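Local coordinates for ribosomal protein s2-related protein (Deinococcus radiodurans, PDB 2JH3) that binds a [4Fe-4S] cluster and has a chelatase-like fold, and may act as a sirohydrochlorin ferrochelatase, at residues G54-L59 with C450-T455; P373-E378 with C425-L430; S379-H382 with R386-W389; L436-T439 with G443-G446. One frame throughout, in Å; residues are numbered along the deposited sequence.

Contact 1 of 4, residues G54-L59 with C450-T455; sequences GLRQVL and CAEACT. With SF4 (iron/sulfur cluster), chain E.
Arg56 and Glu452 make this contact by themselves, through one salt bridge. Arg56 NE gives its hydrogen to Glu452 OE1 at 2.8 Å, with an N-H...O angle of 152°. OE1 receives it on its syn lone pair and sits at the edge of the guanidinium, close to its plane. The planes of the two flat groups are 75° apart, and the bond runs to OE1 alone. The Arg56 chain bends twice beyond CB and curls round OE1, with CG 3.6 Å from that oxygen. That is the tight part. Around it the join is sparse: only 94 Å² is buried and the nearest CA atoms, those of Arg56 and Glu452, stay 8.5 Å apart. With an alanine at position 56, Glu452 OE1 would probably lose its charged mate, and loop 54-59 its one direct tie to 450-455. Glu452 OE2 is bound separately by Arg398 and Thr395, and Arg56 NH1 by the carbonyl of Glu87. On the far side of the loop, Cys450 SG binds FE1 of the cluster at 2.3 Å and Cys454 SG binds FE2 at 2.4 Å. The ion pair thus ties a CbiX-family loop to the segment that carries two cluster ligands.

Contact 2 of 4, residues P373-E378 with C425-L430; sequences PAVIEE and CLRTRL. With SF4 (iron/sulfur cluster), chain E.
The Arg427 side chain leaves the backbone with CG anti to the carbonyl carbon (chi1 -70°) and runs extended to NE, which carries its guanidinium to the start of helix 375-383. Glu378 meets it from that helix, its own chain extended beyond CG (chi2 176°). The contact joins the N-terminal turn of the helix, with Ala374 at the N-cap, to strand 427-429 of a two-stranded parallel sheet beside the [4Fe-4S] cluster. Arg427 NH1 is the meeting point. It forms a weak hydrogen bond with Pro373 O at 3.3 Å, near the guanidinium plane. A second weak bond, to Glu378 OE1 at 3.5 Å, is part of a salt bridge. The carboxylate and guanidinium planes lie 61° apart. Val375 CG2 packs obliquely against NH1 at 3.5 Å. A water bridges the charged pair: it donates to Glu378 OE1 and accepts from Arg427 NE, 2.8 Å from each of these atoms. The stronger partners lie outside: Glu52 pairs with Arg427 NH2, and Arg60 with Glu378 OE2. A leucine in place of Arg427 would probably leave Glu52 and Glu378 each short of a positive partner and the bridging water with one fewer donor. All five touching residues are buried, so these bonds satisfy charge inside the protein. The positive group may also offset some of the cluster's negative charge. Arg427 CB lies 3.8 Å from cluster S2, and Cys425 SG, which binds FE3 at 2.3 Å, accepts a hydrogen bond from Arg427 N at 3.6 Å.

Contact 3 of 4, residues S379-H382 with R386-W389; sequences SYAH and RLHW
Arg386 N donates to Ala381 O at 2.9 Å, the one direct hydrogen bond between the two segments. Its N-H...O angle is 168°, so the bond is nearly straight. Beside it, Leu387 lays its CB against the end of the helix. This atom is 4.1 Å from His382 CB and also touches the backbone of His382. Ala381 CB packs on the same leucine, 4.3 Å from Leu387 CB. Arg386 reaches the other way. Its CG stands between the backbone N and the carbonyl carbon (chi1 70°), and the chain then extends to Tyr380. There Arg386 NH2 lies 3.8 Å from Tyr380 CE2, at the ring edge, near its plane, and not over the face; the ring and guanidinium planes are 75° apart. A water fills the second link: it is 2.8 Å from His382 ND1 and accepts from Leu387 N at 3.2 Å.

The next shell fixes the two rings. Tyr380 OH is hydrogen-bonded to Glu279, which also forms a long, weak ion pair with Arg386, and the tyrosine ring packs on helix 275-290. His382 NE2 donates to the carbonyl of Leu436. Leu387 is backed by Leu430 and Pro449, close to the cluster-binding loops. The bond from Arg386 N to Ala381 O is a 6→1 backbone bond. It closes the C-terminal end of helix 375-383, linking the helix of the stabilising domain to the segment leading into the iron-sulfur domain.

Contact 4 of 4, residues L436-T439 with G443-G446; sequences LGQT and GVPG
Gln438 and Val444 face each other with their side chains crossing at about a right angle. Val444 CG2 is the atom that touches. It presses on the aliphatic root of the glutamine, 3.7 Å from Gln438 CB, and is 4.1 Å from Gln438 CD. This methyl stands anti to the carbonyl carbon of Val444, which places it on the glutamine CB. Gln438 also starts with CG anti to its carbonyl carbon (chi1 -73°) and then extends past the valine. Its amide goes on to the second subunit, where OE1 accepts from the backbone N of Ala317 and NE2 makes a weak bond to Gly315. Val444 itself packs on Leu312 of that subunit.

Thr439 is turned the other way. Its side chain leaves the backbone away from 443-446 and touches Ser379 and His382 of helix 375-383. OG1 bonds to Glu383 and to the backbone N of Phe441. Its carbonyl closes the loop: Val444 N donates to Thr439 O at 3.3 Å, with an N-H...O angle of 159°. The donor lies above the carbonyl plane, 42° out of it. Gly443 takes a conformation that a side chain would crowd, which suits glycine.

One backbone bond and one apolar touch therefore hold this turn of the 4Fe-4S family region. The polar ends of its side chains are spent on the helix and on the neighbouring subunit, so the loop is part of the dimer interface.

How the contacts relate
Contacts 1 and 2 share the cluster: between them they supply three of its four cysteine ligands, and Cys422 completes the set. Their centres are 9 Å apart, and the strands meet through Cys450 N and Thr428 O at 2.8 Å. Contact 3 lies 9 Å, centre to centre, from contact 2 on the same helix 375-383; Leu430 CD2 packs on Leu387 CD2 at 3.7 Å. The Leu387 side chain is about 10 Å from the cluster, and that of Thr439 in contact 4 about 13 Å. Contact 4 is the most remote from contact 1, with 20 Å between centres. It packs on contact 3 through Thr439 CG2, 3.8 Å from Ser379 O. Contacts 2 and 4 both touch the second subunit.

Contact 1 of 4, residues G54-L59 with C450-T455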
loop_
_atom_site.group_PDB
_atom_site.type_symbol
_atom_site.label_atom_id
_atom_site.label_comp_id
_atom_site.label_asym_id
_atom_site.label_seq_id
_atom_site.Cartn_x
_atom_site.Cartn_y
_atom_site.Cartn_z
ATOM N N GLY A 54 3.973 -15.291 14.045
ATOM C CA GLY A 54 2.718 -16.000 14.078
ATOM C C GLY A 54 2.923 -17.377 14.710
ATOM O O GLY A 54 4.056 -17.850 14.881
ATOM N N LEU A 55 1.810 -18.025 15.057
ATOM C CA LEU A 55 1.848 -19.378 15.648
ATOM C C LEU A 55 2.492 -20.429 14.734
ATOM O O LEU A 55 3.099 -21.400 15.214
ATOM C CB LEU A 55 0.431 -19.845 16.014
ATOM C CG LEU A 55 -0.297 -18.951 17.050
ATOM C CD1 LEU A 55 -1.726 -19.470 17.231
ATOM C CD2 LEU A 55 0.461 -18.878 18.327
ATOM N N ARG A 56 2.333 -20.246 13.429
ATOM C CA ARG A 56 2.964 -21.119 12.436
ATOM C C ARG A 56 4.450 -20.894 12.267
ATOM O O ARG A 56 5.118 -21.690 11.607
ATOM C CB ARG A 56 2.278 -20.950 11.053
ATOM C CG ARG A 56 0.711 -21.137 11.063
ATOM C CD ARG A 56 0.310 -22.601 11.376
ATOM N NE ARG A 56 0.668 -23.530 10.308
ATOM C CZ ARG A 56 0.463 -24.836 10.298
ATOM N NH1 ARG A 56 0.010 -25.447 11.369
ATOM N NH2 ARG A 56 0.737 -25.539 9.215
ATOM N N GLN A 57 4.957 -19.793 12.793
ATOM C CA GLN A 57 6.332 -19.368 12.587
ATOM C C GLN A 57 7.144 -19.578 13.847
ATOM O O GLN A 57 8.326 -19.876 13.805
ATOM C CB GLN A 57 6.323 -17.857 12.254
ATOM C CG GLN A 57 5.475 -17.478 11.052
ATOM C CD GLN A 57 5.643 -15.984 10.772
ATOM O OE1 GLN A 57 5.631 -15.168 11.724
ATOM N NE2 GLN A 57 5.947 -15.636 9.520
ATOM N N VAL A 58 6.526 -19.360 15.004
ATOM C CA VAL A 58 7.299 -19.183 16.251
ATOM C C VAL A 58 8.244 -20.359 16.589
ATOM O O VAL A 58 9.371 -20.127 16.982
ATOM C CB VAL A 58 6.392 -18.827 17.460
ATOM C CG1 VAL A 58 5.571 -20.021 17.900
ATOM C CG2 VAL A 58 7.261 -18.234 18.553
ATOM N N LEU A 59 7.862 -21.599 16.318
ATOM C CA LEU A 59 8.728 -22.708 16.740
ATOM C C LEU A 59 10.002 -22.847 15.891
ATOM O O LEU A 59 11.043 -23.307 16.367
ATOM C CB LEU A 59 7.949 -24.028 16.766
ATOM C CG LEU A 59 7.009 -24.168 17.984
ATOM C CD1 LEU A 59 6.337 -25.542 18.000
ATOM C CD2 LEU A 59 7.773 -23.924 19.269
ATOM N N CYS A 450 7.268 -17.132 1.103
ATOM C CA CYS A 450 6.035 -17.257 1.863
ATOM C C CYS A 450 5.640 -18.735 1.818
ATOM O O CYS A 450 5.401 -19.291 0.718
ATOM C CB CYS A 450 4.877 -16.415 1.344
ATOM S SG CYS A 450 3.392 -16.700 2.346
ATOM N N ALA A 451 5.618 -19.379 3.006
ATOM C CA ALA A 451 5.422 -20.807 3.076
ATOM C C ALA A 451 3.955 -21.160 3.324
ATOM O O ALA A 451 3.586 -22.351 3.271
ATOM C CB ALA A 451 6.333 -21.412 4.203
ATOM N N GLU A 452 3.106 -20.157 3.604
ATOM C CA GLU A 452 1.716 -20.462 4.025
ATOM C C GLU A 452 0.896 -19.154 4.001
ATOM O O GLU A 452 1.405 -18.078 4.387
ATOM C CB GLU A 452 1.651 -21.126 5.436
ATOM C CG GLU A 452 0.238 -21.616 5.730
ATOM C CD GLU A 452 0.093 -22.370 6.992
ATOM O OE1 GLU A 452 1.063 -22.450 7.746
ATOM O OE2 GLU A 452 -0.981 -22.911 7.184
ATOM N N ALA A 453 -0.341 -19.242 3.527
ATOM C CA ALA A 453 -1.247 -18.176 3.605
ATOM C C ALA A 453 -1.377 -17.662 5.026
ATOM O O ALA A 453 -1.676 -18.413 5.955
ATOM C CB ALA A 453 -2.583 -18.547 3.025
ATOM N N CYS A 454 -1.219 -16.336 5.156
ATOM C CA CYS A 454 -1.275 -15.602 6.457
ATOM C C CYS A 454 -2.687 -15.158 6.936
ATOM O O CYS A 454 -3.695 -15.224 6.187
ATOM C CB CYS A 454 -0.327 -14.361 6.409
ATOM S SG CYS A 454 -0.948 -13.072 5.419
ATOM N N THR A 455 -2.787 -14.695 8.175
ATOM C CA THR A 455 -4.119 -14.351 8.704
ATOM C C THR A 455 -4.742 -13.169 7.962
ATOM O O THR A 455 -5.937 -13.104 7.858
ATOM C CB THR A 455 -4.174 -14.091 10.239
ATOM O OG1 THR A 455 -3.273 -13.069 10.553
ATOM C CG2 THR A 455 -3.787 -15.368 10.996
HETATM FE FE1 SF4 E . 2.293 -14.723 2.293
HETATM FE FE2 SF4 E . 0.536 -13.093 3.568
HETATM FE FE3 SF4 E . 2.709 -12.076 2.320
HETATM FE FE4 SF4 E . 0.646 -13.094 0.843
HETATM S S1 SF4 E . 0.542 -11.230 2.230
HETATM S S2 SF4 E . 2.885 -13.503 0.474
HETATM S S3 SF4 E . -0.008 -14.881 2.173
HETATM S S4 SF4 E . 2.752 -13.389 4.207
#

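Contact 2 of 4, residues P373-E378 with C425-L430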
loop_
_atom_site.group_PDB
_atom_site.type_symbol
_atom_site.label_atom_id
_atom_site.label_comp_id
_atom_site.label_asym_id
_atom_site.label_seq_id
_atom_site.Cartn_x
_atom_site.Cartn_y
_atom_site.Cartn_z
ATOM N N PRO A 373 10.096 -11.293 11.550
ATOM C CA PRO A 373 9.905 -12.667 12.057
ATOM C C PRO A 373 9.929 -13.740 10.999
ATOM O O PRO A 373 9.259 -13.614 10.002
ATOM C CB PRO A 373 8.522 -12.613 12.671
ATOM C CG PRO A 373 8.333 -11.276 12.983
ATOM C CD PRO A 373 9.022 -10.424 12.037
ATOM N N ALA A 374 10.778 -14.754 11.238
ATOM C CA ALA A 374 10.887 -15.968 10.458
ATOM C C ALA A 374 11.545 -15.833 9.112
ATOM O O ALA A 374 11.792 -16.828 8.488
ATOM C CB ALA A 374 9.510 -16.719 10.309
ATOM N N VAL A 375 11.884 -14.613 8.708
ATOM C CA VAL A 375 12.444 -14.375 7.418
ATOM C C VAL A 375 13.837 -15.019 7.290
ATOM O O VAL A 375 14.174 -15.568 6.274
ATOM C CB VAL A 375 12.426 -12.840 7.108
ATOM C CG1 VAL A 375 13.241 -12.515 5.923
ATOM C CG2 VAL A 375 10.997 -12.349 6.890
ATOM N N ILE A 376 14.694 -14.869 8.290
ATOM C CA ILE A 376 16.049 -15.434 8.190
ATOM C C ILE A 376 16.064 -16.983 8.030
ATOM O O ILE A 376 16.673 -17.518 7.115
ATOM C CB ILE A 376 16.932 -14.994 9.437
ATOM C CG1 ILE A 376 17.336 -13.502 9.376
ATOM C CG2 ILE A 376 18.113 -15.931 9.599
ATOM C CD1 ILE A 376 17.630 -12.983 8.180
ATOM N N GLU A 377 15.288 -17.644 8.870
ATOM C CA GLU A 377 15.182 -19.080 8.937
ATOM C C GLU A 377 14.525 -19.664 7.667
ATOM O O GLU A 377 14.933 -20.700 7.154
ATOM C CB GLU A 377 14.309 -19.398 10.161
ATOM C CG GLU A 377 14.936 -19.025 11.547
ATOM C CD GLU A 377 14.495 -17.690 12.123
ATOM O OE1 GLU A 377 13.975 -16.874 11.382
ATOM O OE2 GLU A 377 14.748 -17.438 13.318
ATOM N N GLU A 378 13.466 -19.034 7.197
ATOM C CA GLU A 378 12.768 -19.454 5.958
ATOM C C GLU A 378 13.562 -19.267 4.744
ATOM O O GLU A 378 13.600 -20.136 3.875
ATOM C CB GLU A 378 11.446 -18.712 5.817
ATOM C CG GLU A 378 10.502 -19.212 6.792
ATOM C CD GLU A 378 9.174 -18.465 6.797
ATOM O OE1 GLU A 378 9.070 -17.359 6.208
ATOM O OE2 GLU A 378 8.215 -18.969 7.463
ATOM N N CYS A 425 3.121 -7.275 -0.197
ATOM C CA CYS A 425 4.055 -8.069 0.557
ATOM C C CYS A 425 5.382 -8.244 -0.175
ATOM O O CYS A 425 5.393 -8.399 -1.404
ATOM C CB CYS A 425 3.441 -9.462 0.783
ATOM S SG CYS A 425 4.219 -10.392 2.132
ATOM N N LEU A 426 6.489 -8.281 0.540
ATOM C CA LEU A 426 7.796 -8.702 -0.055
ATOM C C LEU A 426 7.915 -10.171 -0.494
ATOM O O LEU A 426 8.759 -10.577 -1.332
ATOM C CB LEU A 426 8.887 -8.430 0.956
ATOM C CG LEU A 426 9.686 -7.085 1.033
ATOM C CD1 LEU A 426 9.224 -6.007 0.204
ATOM C CD2 LEU A 426 10.116 -6.638 2.471
ATOM N N ARG A 427 7.145 -11.010 0.158
ATOM C CA ARG A 427 7.292 -12.447 0.008
ATOM C C ARG A 427 6.693 -12.954 -1.292
ATOM O O ARG A 427 5.887 -12.249 -1.954
ATOM C CB ARG A 427 6.640 -13.151 1.203
ATOM C CG ARG A 427 7.372 -12.954 2.480
ATOM C CD ARG A 427 6.699 -13.776 3.563
ATOM N NE ARG A 427 7.498 -14.059 4.788
ATOM C CZ ARG A 427 7.249 -13.675 6.030
ATOM N NH1 ARG A 427 7.972 -14.165 7.020
ATOM N NH2 ARG A 427 6.198 -12.920 6.321
ATOM N N THR A 428 7.140 -14.160 -1.664
ATOM C CA THR A 428 6.709 -14.922 -2.855
ATOM C C THR A 428 5.971 -16.191 -2.365
ATOM O O THR A 428 6.540 -17.004 -1.648
ATOM C CB THR A 428 7.953 -15.367 -3.711
ATOM O OG1 THR A 428 8.618 -14.203 -4.252
ATOM C CG2 THR A 428 7.528 -16.210 -4.918
ATOM N N ARG A 429 4.696 -16.294 -2.747
ATOM C CA ARG A 429 3.771 -17.384 -2.293
ATOM C C ARG A 429 4.073 -18.717 -2.899
ATOM O O ARG A 429 3.476 -19.148 -3.869
ATOM C CB ARG A 429 2.306 -16.947 -2.447
ATOM C CG ARG A 429 1.873 -16.500 -3.811
ATOM C CD ARG A 429 0.498 -15.841 -3.699
ATOM N NE ARG A 429 -0.094 -15.385 -4.972
ATOM C CZ ARG A 429 0.179 -14.212 -5.533
ATOM N NH1 ARG A 429 -0.450 -13.858 -6.639
ATOM N NH2 ARG A 429 1.055 -13.356 -4.985
ATOM N N LEU A 430 4.995 -19.420 -2.270
ATOM C CA LEU A 430 5.399 -20.755 -2.677
ATOM C C LEU A 430 4.222 -21.744 -2.682
ATOM O O LEU A 430 4.151 -22.683 -3.493
ATOM C CB LEU A 430 6.421 -21.257 -1.698
ATOM C CG LEU A 430 7.912 -21.176 -2.022
ATOM C CD1 LEU A 430 8.355 -20.129 -3.032
ATOM C CD2 LEU A 430 8.715 -21.251 -0.741
HETATM FE FE1 SF4 E . 2.293 -14.723 2.293
HETATM FE FE2 SF4 E . 0.536 -13.093 3.568
HETATM FE FE3 SF4 E . 2.709 -12.076 2.320
HETATM FE FE4 SF4 E . 0.646 -13.094 0.843
HETATM S S1 SF4 E . 0.542 -11.230 2.230
HETATM S S2 SF4 E . 2.885 -13.503 0.474
HETATM S S3 SF4 E . -0.008 -14.881 2.173
HETATM S S4 SF4 E . 2.752 -13.389 4.207
HETATM O O HOH W 1 9.999 -15.276 4.611
#

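Contact 3 of 4, residues S379-H382 with R386-W389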
loop_
_atom_site.group_PDB
_atom_site.type_symbol
_atom_site.label_atom_id
_atom_site.label_comp_id
_atom_site.label_asym_id
_atom_site.label_seq_id
_atom_site.Cartn_x
_atom_site.Cartn_y
_atom_site.Cartn_z
ATOM N N SER A 379 14.218 -18.108 4.639
ATOM C CA SER A 379 15.085 -17.834 3.523
ATOM C C SER A 379 16.260 -18.841 3.444
ATOM O O SER A 379 16.595 -19.361 2.346
ATOM C CB SER A 379 15.578 -16.384 3.570
ATOM O OG SER A 379 14.462 -15.459 3.361
ATOM N N TYR A 380 16.850 -19.140 4.619
ATOM C CA TYR A 380 17.958 -20.091 4.750
ATOM C C TYR A 380 17.508 -21.454 4.282
ATOM O O TYR A 380 18.191 -22.128 3.492
ATOM C CB TYR A 380 18.455 -20.187 6.179
ATOM C CG TYR A 380 19.620 -21.126 6.312
ATOM C CD1 TYR A 380 20.865 -20.705 5.984
ATOM C CD2 TYR A 380 19.450 -22.469 6.763
ATOM C CE1 TYR A 380 21.975 -21.572 6.062
ATOM C CE2 TYR A 380 20.535 -23.332 6.865
ATOM C CZ TYR A 380 21.792 -22.888 6.478
ATOM O OH TYR A 380 22.926 -23.720 6.569
ATOM N N ALA A 381 16.382 -21.882 4.797
ATOM C CA ALA A 381 15.811 -23.181 4.451
ATOM C C ALA A 381 15.463 -23.311 2.959
ATOM O O ALA A 381 15.687 -24.344 2.349
ATOM C CB ALA A 381 14.610 -23.375 5.256
ATOM N N HIS A 382 14.948 -22.241 2.366
ATOM C CA HIS A 382 14.640 -22.269 0.955
ATOM C C HIS A 382 15.880 -22.430 0.085
ATOM O O HIS A 382 15.863 -23.259 -0.793
ATOM C CB HIS A 382 13.805 -21.055 0.563
ATOM C CG HIS A 382 13.266 -21.142 -0.824
ATOM N ND1 HIS A 382 12.462 -22.179 -1.246
ATOM C CD2 HIS A 382 13.361 -20.296 -1.860
ATOM C CE1 HIS A 382 12.080 -21.961 -2.486
ATOM N NE2 HIS A 382 12.618 -20.830 -2.894
ATOM N N ARG A 386 14.813 -26.891 1.268
ATOM C CA ARG A 386 14.012 -27.697 2.175
ATOM C C ARG A 386 12.984 -26.901 2.961
ATOM O O ARG A 386 12.653 -27.251 4.079
ATOM C CB ARG A 386 14.939 -28.453 3.134
ATOM C CG ARG A 386 15.651 -27.605 4.165
ATOM C CD ARG A 386 16.970 -28.214 4.516
ATOM N NE ARG A 386 17.589 -27.540 5.646
ATOM C CZ ARG A 386 18.901 -27.589 5.920
ATOM N NH1 ARG A 386 19.781 -28.277 5.137
ATOM N NH2 ARG A 386 19.351 -26.930 6.986
ATOM N N LEU A 387 12.427 -25.862 2.376
ATOM C CA LEU A 387 11.397 -25.139 3.080
ATOM C C LEU A 387 10.084 -25.835 2.819
ATOM O O LEU A 387 9.710 -25.894 1.674
ATOM C CB LEU A 387 11.311 -23.673 2.584
ATOM C CG LEU A 387 10.188 -22.844 3.227
ATOM C CD1 LEU A 387 10.375 -22.737 4.709
ATOM C CD2 LEU A 387 10.093 -21.480 2.676
ATOM N N HIS A 388 9.364 -26.314 3.833
ATOM C CA HIS A 388 8.071 -26.970 3.552
ATOM C C HIS A 388 6.946 -25.983 3.630
ATOM O O HIS A 388 6.970 -25.081 4.473
ATOM C CB HIS A 388 7.811 -28.204 4.430
ATOM C CG HIS A 388 8.752 -29.338 4.115
ATOM N ND1 HIS A 388 8.993 -29.756 2.819
ATOM C CD2 HIS A 388 9.620 -30.028 4.903
ATOM C CE1 HIS A 388 9.941 -30.683 2.831
ATOM N NE2 HIS A 388 10.330 -30.876 4.082
ATOM N N TRP A 389 6.067 -26.056 2.644
ATOM C CA TRP A 389 5.044 -25.071 2.501
ATOM C C TRP A 389 3.770 -25.836 2.792
ATOM O O TRP A 389 3.748 -27.049 2.722
ATOM C CB TRP A 389 5.031 -24.346 1.099
ATOM C CG TRP A 389 5.165 -25.261 -0.021
ATOM C CD1 TRP A 389 6.353 -25.738 -0.552
ATOM C CD2 TRP A 389 4.106 -25.924 -0.732
ATOM N NE1 TRP A 389 6.067 -26.650 -1.558
ATOM C CE2 TRP A 389 4.709 -26.760 -1.699
ATOM C CE3 TRP A 389 2.714 -25.899 -0.640
ATOM C CZ2 TRP A 389 3.955 -27.582 -2.529
ATOM C CZ3 TRP A 389 1.984 -26.663 -1.470
ATOM C CH2 TRP A 389 2.576 -27.477 -2.425
HETATM O O HOH W 2 12.633 -24.948 -0.636
#

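Contact 4 of 4, residues L436-T439 with G443-G446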
loop_
_atom_site.group_PDB
_atom_site.type_symbol
_atom_site.label_atom_id
_atom_site.label_comp_id
_atom_site.label_asym_id
_atom_site.label_seq_id
_atom_site.Cartn_x
_atom_site.Cartn_y
_atom_site.Cartn_z
ATOM N N LEU A 436 10.636 -18.928 -6.305
ATOM C CA LEU A 436 11.627 -17.945 -5.865
ATOM C C LEU A 436 13.027 -18.577 -6.061
ATOM O O LEU A 436 13.418 -19.489 -5.327
ATOM C CB LEU A 436 11.431 -17.599 -4.361
ATOM C CG LEU A 436 12.349 -16.574 -3.727
ATOM C CD1 LEU A 436 12.216 -15.246 -4.396
ATOM C CD2 LEU A 436 12.083 -16.459 -2.193
ATOM N N GLY A 437 13.757 -18.059 -7.036
ATOM C CA GLY A 437 15.003 -18.651 -7.410
ATOM C C GLY A 437 16.188 -18.227 -6.564
ATOM O O GLY A 437 17.199 -18.970 -6.507
ATOM N N GLN A 438 16.103 -17.041 -5.972
ATOM C CA GLN A 438 17.186 -16.397 -5.208
ATOM C C GLN A 438 16.585 -15.640 -4.030
ATOM O O GLN A 438 15.584 -14.904 -4.195
ATOM C CB GLN A 438 17.901 -15.399 -6.058
ATOM C CG GLN A 438 18.833 -15.994 -7.163
ATOM C CD GLN A 438 19.297 -14.943 -8.122
ATOM O OE1 GLN A 438 18.494 -14.357 -8.886
ATOM N NE2 GLN A 438 20.598 -14.671 -8.111
ATOM N N THR A 439 17.158 -15.823 -2.845
ATOM C CA THR A 439 16.722 -15.111 -1.663
ATOM C C THR A 439 17.698 -14.034 -1.244
ATOM O O THR A 439 18.738 -13.814 -1.860
ATOM C CB THR A 439 16.531 -15.992 -0.434
ATOM O OG1 THR A 439 17.814 -16.345 0.069
ATOM C CG2 THR A 439 15.696 -17.222 -0.720
ATOM N N GLY A 443 21.894 -12.421 -2.269
ATOM C CA GLY A 443 22.072 -11.015 -2.578
ATOM C C GLY A 443 20.869 -10.331 -3.198
ATOM O O GLY A 443 20.984 -9.182 -3.680
ATOM N N VAL A 444 19.697 -10.958 -3.161
ATOM C CA VAL A 444 18.469 -10.329 -3.647
ATOM C C VAL A 444 17.621 -9.802 -2.472
ATOM O O VAL A 444 16.934 -10.579 -1.827
ATOM C CB VAL A 444 17.619 -11.304 -4.525
ATOM C CG1 VAL A 444 16.448 -10.564 -5.158
ATOM C CG2 VAL A 444 18.483 -11.814 -5.638
ATOM N N PRO A 445 17.641 -8.482 -2.233
ATOM C CA PRO A 445 16.959 -7.923 -1.027
ATOM C C PRO A 445 15.450 -8.229 -0.897
ATOM O O PRO A 445 14.944 -8.451 0.222
ATOM C CB PRO A 445 17.209 -6.419 -1.188
ATOM C CG PRO A 445 18.602 -6.434 -1.984
ATOM C CD PRO A 445 18.292 -7.412 -3.017
ATOM N N GLY A 446 14.737 -8.245 -2.042
ATOM C CA GLY A 446 13.360 -8.614 -2.099
ATOM C C GLY A 446 13.030 -10.058 -2.346
ATOM O O GLY A 446 11.874 -10.349 -2.605
#